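Local structure of lectin (Lotus tetragonolobus, 2EIG) at residues H42-P48 with F85-T91; P48-S54 with L196-V202; I69-V73 with R213-Y219; G100-T105 with D139-I143. The protein probably binds L-fucose-containing sugars as a legume lectin that carries calcium and manganese ions and assembles from four chains. One frame throughout, in Å; residues are numbered along the deposited sequence.

Interaction 1: residues H42-P48 with F85-T91; sequences HALYATP and FLAPWGT
Strands next-nearest in a sheet can meet by reaching over the strand between them. Here 42-45 and 85-88 run the same way in the seven-stranded sheet of the legume lectin fold, on either side of strand 199-208, with Leu44 CA and Phe85 CA 9.0 Å apart. Extended His42 (chi1 m) receives Phe85 (chi1 p) edge-to-face, centroids 5.0 Å apart and planes at 61°, both touching Ser205; its NE2 is hydrogen-bonded to Gly103 O. A water 2.8 Å from His42 ND1 and 2.7 Å from Thr91 OG1 bridges the two side chains. Leu44 (m, t) points across and sets CD2 3.8 Å from Phe85 CE2. At Ala46 the chain leaves the strand, with Ala46 O 3.5 Å from Trp89 CH2. Pro48 lays CG 3.5 Å from the centroid of the five-membered ring of Trp89, second residue of the type II turn Pro88-Thr91, in a CH-pi contact. Without direct hydrogen bonds between the segments, cohesion rests on aromatic and apolar packing, with water joining polar ends.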
# COMPACT_ATOMS: atom_id res chain seq x y z
N HIS A 42 5.70 -11.54 -28.57
CA HIS A 42 6.34 -11.66 -27.27
C HIS A 42 7.83 -11.46 -27.47
O HIS A 42 8.38 -11.93 -28.45
CB HIS A 42 6.11 -13.05 -26.73
CG HIS A 42 4.80 -13.19 -26.03
ND1 HIS A 42 4.58 -14.11 -25.03
CD2 HIS A 42 3.68 -12.43 -26.10
CE1 HIS A 42 3.36 -13.96 -24.57
NE2 HIS A 42 2.79 -12.94 -25.20
N ALA A 43 8.46 -10.75 -26.57
CA ALA A 43 9.92 -10.63 -26.56
C ALA A 43 10.28 -10.75 -25.09
O ALA A 43 9.95 -9.86 -24.26
CB ALA A 43 10.37 -9.29 -27.12
N LEU A 44 10.90 -11.87 -24.75
CA LEU A 44 11.18 -12.19 -23.35
C LEU A 44 12.67 -12.17 -23.13
O LEU A 44 13.43 -12.62 -24.00
CB LEU A 44 10.66 -13.59 -23.01
CG LEU A 44 9.18 -13.84 -23.37
CD1 LEU A 44 8.81 -15.21 -22.84
CD2 LEU A 44 8.25 -12.78 -22.78
N TYR A 45 13.09 -11.73 -21.96
CA TYR A 45 14.44 -12.03 -21.55
C TYR A 45 14.59 -13.58 -21.58
O TYR A 45 13.71 -14.31 -21.13
CB TYR A 45 14.75 -11.45 -20.18
CG TYR A 45 16.18 -11.67 -19.75
CD1 TYR A 45 17.25 -11.18 -20.53
CD2 TYR A 45 16.46 -12.34 -18.55
CE1 TYR A 45 18.56 -11.37 -20.12
CE2 TYR A 45 17.79 -12.54 -18.13
CZ TYR A 45 18.81 -12.07 -18.93
OH TYR A 45 20.10 -12.23 -18.54
N ALA A 46 15.71 -14.06 -22.13
CA ALA A 46 15.82 -15.50 -22.37
C ALA A 46 16.23 -16.37 -21.17
O ALA A 46 16.45 -17.57 -21.33
CB ALA A 46 16.72 -15.77 -23.58
N THR A 47 16.36 -15.80 -19.98
CA THR A 47 16.74 -16.58 -18.81
C THR A 47 15.65 -16.46 -17.80
O THR A 47 15.14 -15.34 -17.59
CB THR A 47 18.08 -16.07 -18.18
OG1 THR A 47 19.02 -15.80 -19.23
CG2 THR A 47 18.69 -17.10 -17.16
N PRO A 48 15.31 -17.57 -17.11
CA PRO A 48 14.24 -17.43 -16.11
C PRO A 48 14.66 -16.38 -15.11
O PRO A 48 15.86 -16.23 -14.81
CB PRO A 48 14.19 -18.81 -15.44
CG PRO A 48 14.70 -19.73 -16.47
CD PRO A 48 15.80 -18.97 -17.15
N PHE A 85 5.44 -7.48 -18.82
CA PHE A 85 4.83 -8.54 -18.05
C PHE A 85 5.80 -9.60 -17.48
O PHE A 85 6.89 -9.87 -18.04
CB PHE A 85 3.64 -9.22 -18.79
CG PHE A 85 4.02 -10.28 -19.84
CD1 PHE A 85 3.62 -11.59 -19.67
CD2 PHE A 85 4.67 -9.94 -21.03
CE1 PHE A 85 3.88 -12.58 -20.64
CE2 PHE A 85 4.97 -10.94 -22.01
CZ PHE A 85 4.55 -12.25 -21.83
N LEU A 86 5.40 -10.10 -16.32
CA LEU A 86 5.91 -11.30 -15.69
C LEU A 86 4.88 -12.39 -15.85
O LEU A 86 3.64 -12.18 -15.63
CB LEU A 86 6.10 -11.09 -14.19
CG LEU A 86 7.33 -10.28 -13.76
CD1 LEU A 86 7.24 -8.87 -14.29
CD2 LEU A 86 7.35 -10.24 -12.22
N ALA A 87 5.37 -13.56 -16.23
CA ALA A 87 4.54 -14.75 -16.40
C ALA A 87 5.36 -16.00 -16.03
O ALA A 87 6.60 -15.97 -16.14
CB ALA A 87 4.03 -14.84 -17.79
N PRO A 88 4.68 -17.09 -15.63
CA PRO A 88 5.34 -18.32 -15.30
C PRO A 88 6.34 -18.65 -16.37
O PRO A 88 6.03 -18.64 -17.56
CB PRO A 88 4.18 -19.35 -15.31
CG PRO A 88 3.08 -18.55 -14.72
CD PRO A 88 3.21 -17.26 -15.52
N TRP A 89 7.55 -18.92 -15.95
CA TRP A 89 8.53 -19.39 -16.92
C TRP A 89 8.01 -20.65 -17.66
O TRP A 89 7.40 -21.53 -17.06
CB TRP A 89 9.91 -19.57 -16.30
CG TRP A 89 10.90 -19.96 -17.35
CD1 TRP A 89 11.31 -21.24 -17.65
CD2 TRP A 89 11.55 -19.09 -18.29
NE1 TRP A 89 12.20 -21.20 -18.70
CE2 TRP A 89 12.37 -19.90 -19.10
CE3 TRP A 89 11.50 -17.70 -18.52
CZ2 TRP A 89 13.17 -19.35 -20.14
CZ3 TRP A 89 12.31 -17.17 -19.52
CH2 TRP A 89 13.15 -17.98 -20.30
N GLY A 90 8.21 -20.70 -18.97
CA GLY A 90 7.58 -21.70 -19.80
C GLY A 90 6.27 -21.21 -20.41
O GLY A 90 5.65 -21.97 -21.14
N THR A 91 5.83 -19.97 -20.07
CA THR A 91 4.80 -19.12 -20.77
C THR A 91 4.95 -19.37 -22.30
O THR A 91 6.07 -19.36 -22.82
CB THR A 91 4.88 -17.42 -20.35
OG1 THR A 91 4.70 -16.50 -21.45
CG2 THR A 91 6.19 -16.95 -19.72
O HOH W 1 5.67 -16.43 -24.01

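Interaction 2: residues P48-S54 with L196-V202; sequences PVPIWDS and LPEKVSV
In the seven-stranded sheet of the legume lectin fold, strand ends show how a short ladder gives way to side-chain wedging. Residues 49-50 run antiparallel to 199-202: Val49 and Val200 form a hydrogen-bonded pair (Val49 N to Val200 O 2.7 Å, Val200 N to Val49 O 2.8 Å), and Pro50 faces Lys199 in a non-hydrogen-bonded one, CA atoms 4.4 Å apart. Ile51 N to Glu198 O, 2.9 Å, adds a rung before Ile51 turns off at psi -7°. Val49 (chi1 t) nestles CG2 against Val202 CG2 at 3.7 Å, both valines facing strand 214-226 of the opposing sheet. Ile51 (p, t) pushes CD1 into a notch between Leu196 CB (3.6 Å) and Val200 CG1 (3.4 Å). Trp52 (chi1 p) lays one face of its indole against Glu198, whose CB stands 3.6 Å from the six-membered ring centroid in a CH-pi contact; Lys129 of the second subunit packs on this indole. The ring's polar edge is anchored past helix 192-195, where Trp52 NE1 donates to Leu196 O at 2.9 Å.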
# COMPACT_ATOMS: atom_id res chain seq x y z
N PRO A 48 15.31 -17.57 -17.11
CA PRO A 48 14.24 -17.43 -16.11
C PRO A 48 14.66 -16.38 -15.11
O PRO A 48 15.86 -16.23 -14.81
CB PRO A 48 14.19 -18.81 -15.44
CG PRO A 48 14.70 -19.73 -16.47
CD PRO A 48 15.80 -18.97 -17.15
N VAL A 49 13.71 -15.61 -14.61
CA VAL A 49 14.02 -14.67 -13.52
C VAL A 49 13.47 -15.27 -12.20
O VAL A 49 12.31 -15.58 -12.12
CB VAL A 49 13.44 -13.23 -13.77
CG1 VAL A 49 13.91 -12.25 -12.66
CG2 VAL A 49 13.87 -12.69 -15.16
N PRO A 50 14.34 -15.44 -11.19
CA PRO A 50 13.84 -15.93 -9.92
C PRO A 50 13.20 -14.78 -9.14
O PRO A 50 13.85 -13.75 -8.90
CB PRO A 50 15.09 -16.49 -9.24
CG PRO A 50 16.26 -15.93 -9.99
CD PRO A 50 15.79 -15.16 -11.15
N ILE A 51 11.93 -14.92 -8.80
CA ILE A 51 11.25 -13.79 -8.16
C ILE A 51 10.86 -14.06 -6.73
O ILE A 51 10.34 -13.19 -6.04
CB ILE A 51 10.00 -13.34 -8.92
CG1 ILE A 51 9.14 -14.55 -9.28
CG2 ILE A 51 10.41 -12.40 -10.08
CD1 ILE A 51 7.73 -14.25 -9.44
N TRP A 52 11.05 -15.30 -6.31
CA TRP A 52 10.97 -15.62 -4.91
C TRP A 52 11.69 -16.92 -4.63
O TRP A 52 11.91 -17.74 -5.52
CB TRP A 52 9.51 -15.61 -4.40
CG TRP A 52 8.56 -16.55 -5.03
CD1 TRP A 52 7.68 -16.27 -6.01
CD2 TRP A 52 8.33 -17.92 -4.66
NE1 TRP A 52 6.92 -17.36 -6.30
CE2 TRP A 52 7.28 -18.40 -5.48
CE3 TRP A 52 8.90 -18.80 -3.70
CZ2 TRP A 52 6.81 -19.71 -5.42
CZ3 TRP A 52 8.43 -20.12 -3.64
CH2 TRP A 52 7.39 -20.57 -4.50
N ASP A 53 12.05 -17.09 -3.37
CA ASP A 53 12.89 -18.17 -2.94
C ASP A 53 12.12 -19.02 -1.96
O ASP A 53 11.62 -18.51 -0.96
CB ASP A 53 14.15 -17.58 -2.29
CG ASP A 53 15.08 -18.66 -1.78
OD1 ASP A 53 15.68 -19.33 -2.63
OD2 ASP A 53 15.20 -18.82 -0.54
N SER A 54 12.05 -20.32 -2.24
CA SER A 54 11.27 -21.26 -1.43
C SER A 54 11.72 -21.34 0.04
O SER A 54 10.88 -21.32 0.95
CB SER A 54 11.18 -22.68 -2.07
OG SER A 54 12.43 -23.15 -2.59
N LEU A 196 2.48 -15.67 -8.70
CA LEU A 196 3.39 -16.17 -9.72
C LEU A 196 4.28 -17.26 -9.13
O LEU A 196 4.50 -17.27 -7.92
CB LEU A 196 4.28 -15.02 -10.24
CG LEU A 196 3.63 -14.06 -11.24
CD1 LEU A 196 4.48 -12.83 -11.44
CD2 LEU A 196 3.34 -14.75 -12.56
N PRO A 197 4.82 -18.15 -9.99
CA PRO A 197 5.76 -19.14 -9.48
C PRO A 197 7.13 -18.54 -9.31
O PRO A 197 7.32 -17.34 -9.55
CB PRO A 197 5.77 -20.24 -10.59
CG PRO A 197 5.59 -19.47 -11.81
CD PRO A 197 4.60 -18.32 -11.43
N GLU A 198 8.09 -19.35 -8.89
CA GLU A 198 9.32 -18.79 -8.38
C GLU A 198 10.30 -18.36 -9.51
O GLU A 198 11.30 -17.73 -9.24
CB GLU A 198 9.95 -19.79 -7.42
CG GLU A 198 10.41 -21.05 -8.12
CD GLU A 198 10.62 -22.17 -7.10
OE1 GLU A 198 11.79 -22.40 -6.73
OE2 GLU A 198 9.61 -22.78 -6.66
N LYS A 199 9.99 -18.74 -10.75
CA LYS A 199 10.80 -18.37 -11.90
C LYS A 199 9.81 -17.81 -12.88
O LYS A 199 8.74 -18.36 -13.05
CB LYS A 199 11.54 -19.57 -12.55
CG LYS A 199 12.68 -20.16 -11.70
CD LYS A 199 13.28 -21.35 -12.42
CE LYS A 199 14.08 -22.24 -11.44
NZ LYS A 199 14.83 -21.41 -10.42
N VAL A 200 10.12 -16.66 -13.46
CA VAL A 200 9.22 -16.05 -14.43
C VAL A 200 10.00 -15.59 -15.66
O VAL A 200 11.22 -15.48 -15.63
CB VAL A 200 8.40 -14.88 -13.80
CG1 VAL A 200 7.50 -15.38 -12.67
CG2 VAL A 200 9.31 -13.76 -13.28
N SER A 201 9.29 -15.33 -16.74
CA SER A 201 9.85 -14.54 -17.79
C SER A 201 9.55 -13.12 -17.41
O SER A 201 8.60 -12.83 -16.66
CB SER A 201 9.23 -14.90 -19.13
OG SER A 201 7.82 -14.69 -19.08
N VAL A 202 10.46 -12.25 -17.84
CA VAL A 202 10.18 -10.81 -17.94
C VAL A 202 10.30 -10.51 -19.39
O VAL A 202 11.13 -11.13 -20.13
CB VAL A 202 11.13 -9.93 -17.07
CG1 VAL A 202 10.92 -10.30 -15.62
CG2 VAL A 202 12.65 -10.14 -17.48

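Interaction 3: residues I69-V73 with R213-Y219; sequences IVSNV and RERHDIY
A salt bridge runs along one strand: Arg215 NE meets Asp217 OD1, and Arg215 NH2 meets Asp217 OD2, each at 2.8 Å. The strand belongs to the back sheet of the legume lectin sandwich, where 214-219 pairs antiparallel with 69-72, directions 160° apart. Two hydrogen-bonded pairs fix the register. Ile69 N to Asp217 O is 2.7 Å and Asp217 N to Ile69 O 2.9 Å; Ser71 N to Arg215 O is 3.1 Å and Arg215 N to Ser71 O 2.8 Å. Between them Val70 opposes His216 as a non-hydrogen-bonded pair, CA atoms 4.5 Å apart. A water links Ile69 O, Ser71 OG and Asp217 OD1, each at 2.7 Å. On the Val70 face, His216 (chi1 m) and Glu214 (chi1 p) meet, NE2 donating to OE2 (2.8 Å); this carboxylate is also held by Ser121 and Arg153, while His216 ND1 is hydrogen-bonded to Met30 O. Val70 CG1 lies 3.7 Å from His216 CD2. Ile69 CG1 presses against the Tyr219 ring edge, 3.2 Å from Tyr219 CE1.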
# COMPACT_ATOMS: atom_id res chain seq x y z
N ILE A 69 8.16 3.72 -28.44
CA ILE A 69 7.22 4.61 -29.07
C ILE A 69 6.13 3.72 -29.73
O ILE A 69 6.44 2.69 -30.31
CB ILE A 69 7.90 5.50 -30.13
CG1 ILE A 69 8.76 6.64 -29.51
CG2 ILE A 69 6.89 6.09 -30.94
CD1 ILE A 69 9.72 7.62 -30.50
N VAL A 70 4.87 4.14 -29.61
CA VAL A 70 3.78 3.58 -30.40
C VAL A 70 3.41 4.53 -31.53
O VAL A 70 3.37 5.75 -31.34
CB VAL A 70 2.53 3.15 -29.54
CG1 VAL A 70 2.99 2.21 -28.40
CG2 VAL A 70 1.78 4.36 -28.96
N SER A 71 3.18 3.96 -32.71
CA SER A 71 2.99 4.77 -33.91
C SER A 71 1.80 4.32 -34.69
O SER A 71 1.58 3.11 -34.88
CB SER A 71 4.22 4.72 -34.81
OG SER A 71 5.31 5.22 -34.10
N ASN A 72 1.04 5.31 -35.15
CA ASN A 72 -0.11 5.06 -36.05
C ASN A 72 0.33 4.43 -37.37
O ASN A 72 1.43 4.63 -37.81
CB ASN A 72 -0.82 6.38 -36.39
CG ASN A 72 -1.51 7.00 -35.22
OD1 ASN A 72 -1.48 6.46 -34.11
ND2 ASN A 72 -2.13 8.18 -35.45
N VAL A 73 -0.54 3.63 -37.97
CA VAL A 73 -0.28 3.00 -39.24
C VAL A 73 -1.45 3.33 -40.17
O VAL A 73 -2.61 3.17 -39.78
CB VAL A 73 -0.27 1.44 -39.15
CG1 VAL A 73 0.09 0.82 -40.52
CG2 VAL A 73 0.67 0.94 -38.08
N ARG A 213 -4.58 -1.12 -35.50
CA ARG A 213 -3.19 -1.57 -35.40
C ARG A 213 -2.32 -0.37 -35.17
O ARG A 213 -2.74 0.76 -35.36
CB ARG A 213 -2.76 -2.27 -36.67
CG ARG A 213 -2.67 -1.32 -37.89
CD ARG A 213 -2.51 -2.15 -39.10
NE ARG A 213 -3.83 -2.52 -39.61
CZ ARG A 213 -4.02 -3.47 -40.52
NH1 ARG A 213 -2.97 -4.18 -40.93
NH2 ARG A 213 -5.25 -3.73 -40.99
N GLU A 214 -1.12 -0.64 -34.71
CA GLU A 214 -0.12 0.39 -34.52
C GLU A 214 1.25 -0.32 -34.41
O GLU A 214 1.30 -1.54 -34.20
CB GLU A 214 -0.41 1.21 -33.26
CG GLU A 214 -0.40 0.36 -32.03
CD GLU A 214 -0.82 1.06 -30.76
OE1 GLU A 214 -0.86 2.32 -30.71
OE2 GLU A 214 -1.09 0.30 -29.78
N ARG A 215 2.33 0.43 -34.56
CA ARG A 215 3.65 -0.07 -34.19
C ARG A 215 3.79 0.03 -32.66
O ARG A 215 3.20 0.95 -32.04
CB ARG A 215 4.74 0.76 -34.87
CG ARG A 215 4.72 0.77 -36.45
CD ARG A 215 6.06 1.20 -37.06
NE ARG A 215 7.14 0.33 -36.59
CZ ARG A 215 7.43 -0.88 -37.07
NH1 ARG A 215 6.77 -1.38 -38.10
NH2 ARG A 215 8.42 -1.57 -36.50
N HIS A 216 4.55 -0.89 -32.07
CA HIS A 216 5.10 -0.75 -30.71
C HIS A 216 6.56 -1.08 -30.83
O HIS A 216 6.91 -2.22 -31.03
CB HIS A 216 4.46 -1.70 -29.71
CG HIS A 216 2.99 -1.86 -29.90
ND1 HIS A 216 2.46 -2.87 -30.67
CD2 HIS A 216 1.93 -1.11 -29.49
CE1 HIS A 216 1.14 -2.77 -30.69
NE2 HIS A 216 0.79 -1.73 -29.97
N ASP A 217 7.39 -0.05 -30.77
CA ASP A 217 8.80 -0.21 -31.03
C ASP A 217 9.45 0.26 -29.79
O ASP A 217 9.24 1.40 -29.33
CB ASP A 217 9.26 0.69 -32.17
CG ASP A 217 8.59 0.35 -33.44
OD1 ASP A 217 8.15 1.29 -34.13
OD2 ASP A 217 8.50 -0.86 -33.76
N ILE A 218 10.25 -0.66 -29.28
CA ILE A 218 10.97 -0.50 -28.05
C ILE A 218 12.40 -0.25 -28.42
O ILE A 218 13.00 -1.01 -29.20
CB ILE A 218 10.87 -1.80 -27.21
CG1 ILE A 218 9.40 -2.17 -26.96
CG2 ILE A 218 11.62 -1.64 -25.86
CD1 ILE A 218 9.23 -3.56 -26.32
N TYR A 219 12.97 0.77 -27.80
CA TYR A 219 14.28 1.26 -28.14
C TYR A 219 15.38 0.79 -27.21
O TYR A 219 16.55 0.74 -27.60
CB TYR A 219 14.26 2.76 -28.16
CG TYR A 219 13.20 3.28 -29.09
CD1 TYR A 219 12.29 4.20 -28.66
CD2 TYR A 219 13.11 2.80 -30.42
CE1 TYR A 219 11.30 4.68 -29.51
CE2 TYR A 219 12.12 3.25 -31.28
CZ TYR A 219 11.22 4.19 -30.81
OH TYR A 219 10.26 4.67 -31.65
O HOH W 2 6.49 3.04 -32.97
O HOH W 3 -2.71 3.18 -36.39

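Interaction 4: residues G100-T105 with D139-I143; sequences GYLGIT and DVNSI
One apolar side chain can join two loops, as the end of strand 135-140 illustrates. Asp139, still extended, hydrogen-bonds to Ser145 OG through OD2 and places OD1 4.1 Å from Ile104 CD1. The chain swings away through Val140, bends at Asn141 (phi 67°), and returns through Ser142 to Ile143, whose CA comes to 6.3 Å from that of Tyr101. Ile143 (chi1 t, chi2 p) fills the hollow: CG1 lies 3.3 Å from Gly100 O, and CD1 lies 3.9 Å from Leu102 CD1 and 4.3 Å from Ile104 CD1. Its receiving loop ends a 3-10 segment at 100-101, passes positive phi at Leu102 and Gly103, and is closed by hydrogen bonds from Ile104 N and Thr105 N to Tyr101 O (3.1 and 3.2 Å). The contact is apolar packing beside the metal sites, the Leu102 side chain being about 5 Å from manganese. Leu102 and Ile104 pack on strands 81-88, 115-120 and 199-208, while Gln111 of the second subunit packs on Tyr101 and Ile143.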
# COMPACT_ATOMS: atom_id res chain seq x y z
N GLY A 100 -7.36 -7.21 -28.04
CA GLY A 100 -7.42 -6.52 -26.76
C GLY A 100 -6.97 -7.35 -25.56
O GLY A 100 -6.81 -6.78 -24.46
N TYR A 101 -6.81 -8.66 -25.78
CA TYR A 101 -6.26 -9.59 -24.76
C TYR A 101 -4.74 -9.54 -24.67
O TYR A 101 -4.14 -10.19 -23.81
CB TYR A 101 -6.75 -11.00 -24.97
CG TYR A 101 -8.24 -11.08 -24.81
CD1 TYR A 101 -8.82 -10.95 -23.52
CD2 TYR A 101 -9.09 -11.21 -25.93
CE1 TYR A 101 -10.20 -10.96 -23.35
CE2 TYR A 101 -10.49 -11.22 -25.77
CZ TYR A 101 -11.04 -11.11 -24.46
OH TYR A 101 -12.41 -11.13 -24.23
N LEU A 102 -4.12 -8.72 -25.54
CA LEU A 102 -2.72 -8.28 -25.41
C LEU A 102 -1.66 -9.37 -25.46
O LEU A 102 -0.50 -9.11 -25.16
CB LEU A 102 -2.53 -7.31 -24.21
CG LEU A 102 -3.26 -5.96 -24.40
CD1 LEU A 102 -3.34 -5.12 -23.13
CD2 LEU A 102 -2.66 -5.07 -25.55
N GLY A 103 -2.02 -10.56 -25.92
CA GLY A 103 -1.11 -11.69 -25.99
C GLY A 103 -0.78 -12.23 -24.60
O GLY A 103 0.14 -13.01 -24.45
N ILE A 104 -1.53 -11.79 -23.59
CA ILE A 104 -1.26 -12.23 -22.19
C ILE A 104 -2.43 -12.99 -21.55
O ILE A 104 -2.26 -13.75 -20.61
CB ILE A 104 -0.82 -11.07 -21.27
CG1 ILE A 104 -1.89 -9.95 -21.20
CG2 ILE A 104 0.61 -10.55 -21.69
CD1 ILE A 104 -1.51 -8.72 -20.39
N THR A 105 -3.62 -12.78 -22.07
CA THR A 105 -4.81 -13.39 -21.49
C THR A 105 -5.42 -14.32 -22.52
O THR A 105 -5.74 -13.89 -23.61
CB THR A 105 -5.83 -12.28 -21.09
OG1 THR A 105 -5.33 -11.59 -19.93
CG2 THR A 105 -7.23 -12.87 -20.78
N ASP A 139 -2.15 -4.87 -14.45
CA ASP A 139 -2.95 -6.05 -14.63
C ASP A 139 -2.38 -7.21 -13.82
O ASP A 139 -1.17 -7.55 -13.92
CB ASP A 139 -2.93 -6.51 -16.09
CG ASP A 139 -3.35 -5.45 -17.05
OD1 ASP A 139 -3.09 -5.68 -18.23
OD2 ASP A 139 -3.90 -4.40 -16.62
N VAL A 140 -3.25 -7.86 -13.06
CA VAL A 140 -2.87 -9.10 -12.39
C VAL A 140 -3.92 -10.16 -12.70
O VAL A 140 -5.07 -10.03 -12.27
CB VAL A 140 -2.68 -8.93 -10.89
CG1 VAL A 140 -2.18 -10.26 -10.24
CG2 VAL A 140 -1.77 -7.78 -10.63
N ASN A 141 -3.52 -11.16 -13.48
CA ASN A 141 -4.34 -12.32 -13.82
C ASN A 141 -5.54 -11.96 -14.68
O ASN A 141 -6.27 -12.82 -15.13
CB ASN A 141 -4.85 -13.04 -12.53
CG ASN A 141 -3.74 -13.54 -11.66
OD1 ASN A 141 -3.95 -13.94 -10.49
ND2 ASN A 141 -2.54 -13.53 -12.20
N SER A 142 -5.83 -10.68 -14.85
CA SER A 142 -7.00 -10.29 -15.61
C SER A 142 -6.63 -9.19 -16.61
O SER A 142 -5.67 -8.46 -16.38
CB SER A 142 -8.03 -9.79 -14.60
OG SER A 142 -9.12 -9.20 -15.26
N ILE A 143 -7.38 -9.10 -17.71
CA ILE A 143 -7.26 -8.02 -18.71
C ILE A 143 -7.90 -6.74 -18.18
O ILE A 143 -7.64 -5.64 -18.68
CB ILE A 143 -7.89 -8.43 -20.10
CG1 ILE A 143 -7.20 -7.70 -21.27
CG2 ILE A 143 -9.46 -8.22 -20.12
CD1 ILE A 143 -5.61 -7.77 -21.31

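Interactions 1 and 2 lie in the seven-stranded sheet, and interaction 4 joins the end of one of its strands to a loop. Interactions 1 and 2, centres 10 Å apart, share Pro48 and are stitched through strand 199-208: Tyr45 N lies 2.8 Å from Val202 O, and Ala87 O 2.8 Å from Ser201 N. Interaction 1 also touches interaction 4, with His42 NE2 2.8 Å from Gly103 O and Phe85 CD1 3.8 Å from Ile104 CG2. Interaction 3 belongs to the opposing sheet; its centre is 29 Å from that of interaction 2. Its Glu214 side chain is about 9 Å from calcium, so interaction 3 and the loop of interaction 4 both come near the metal site.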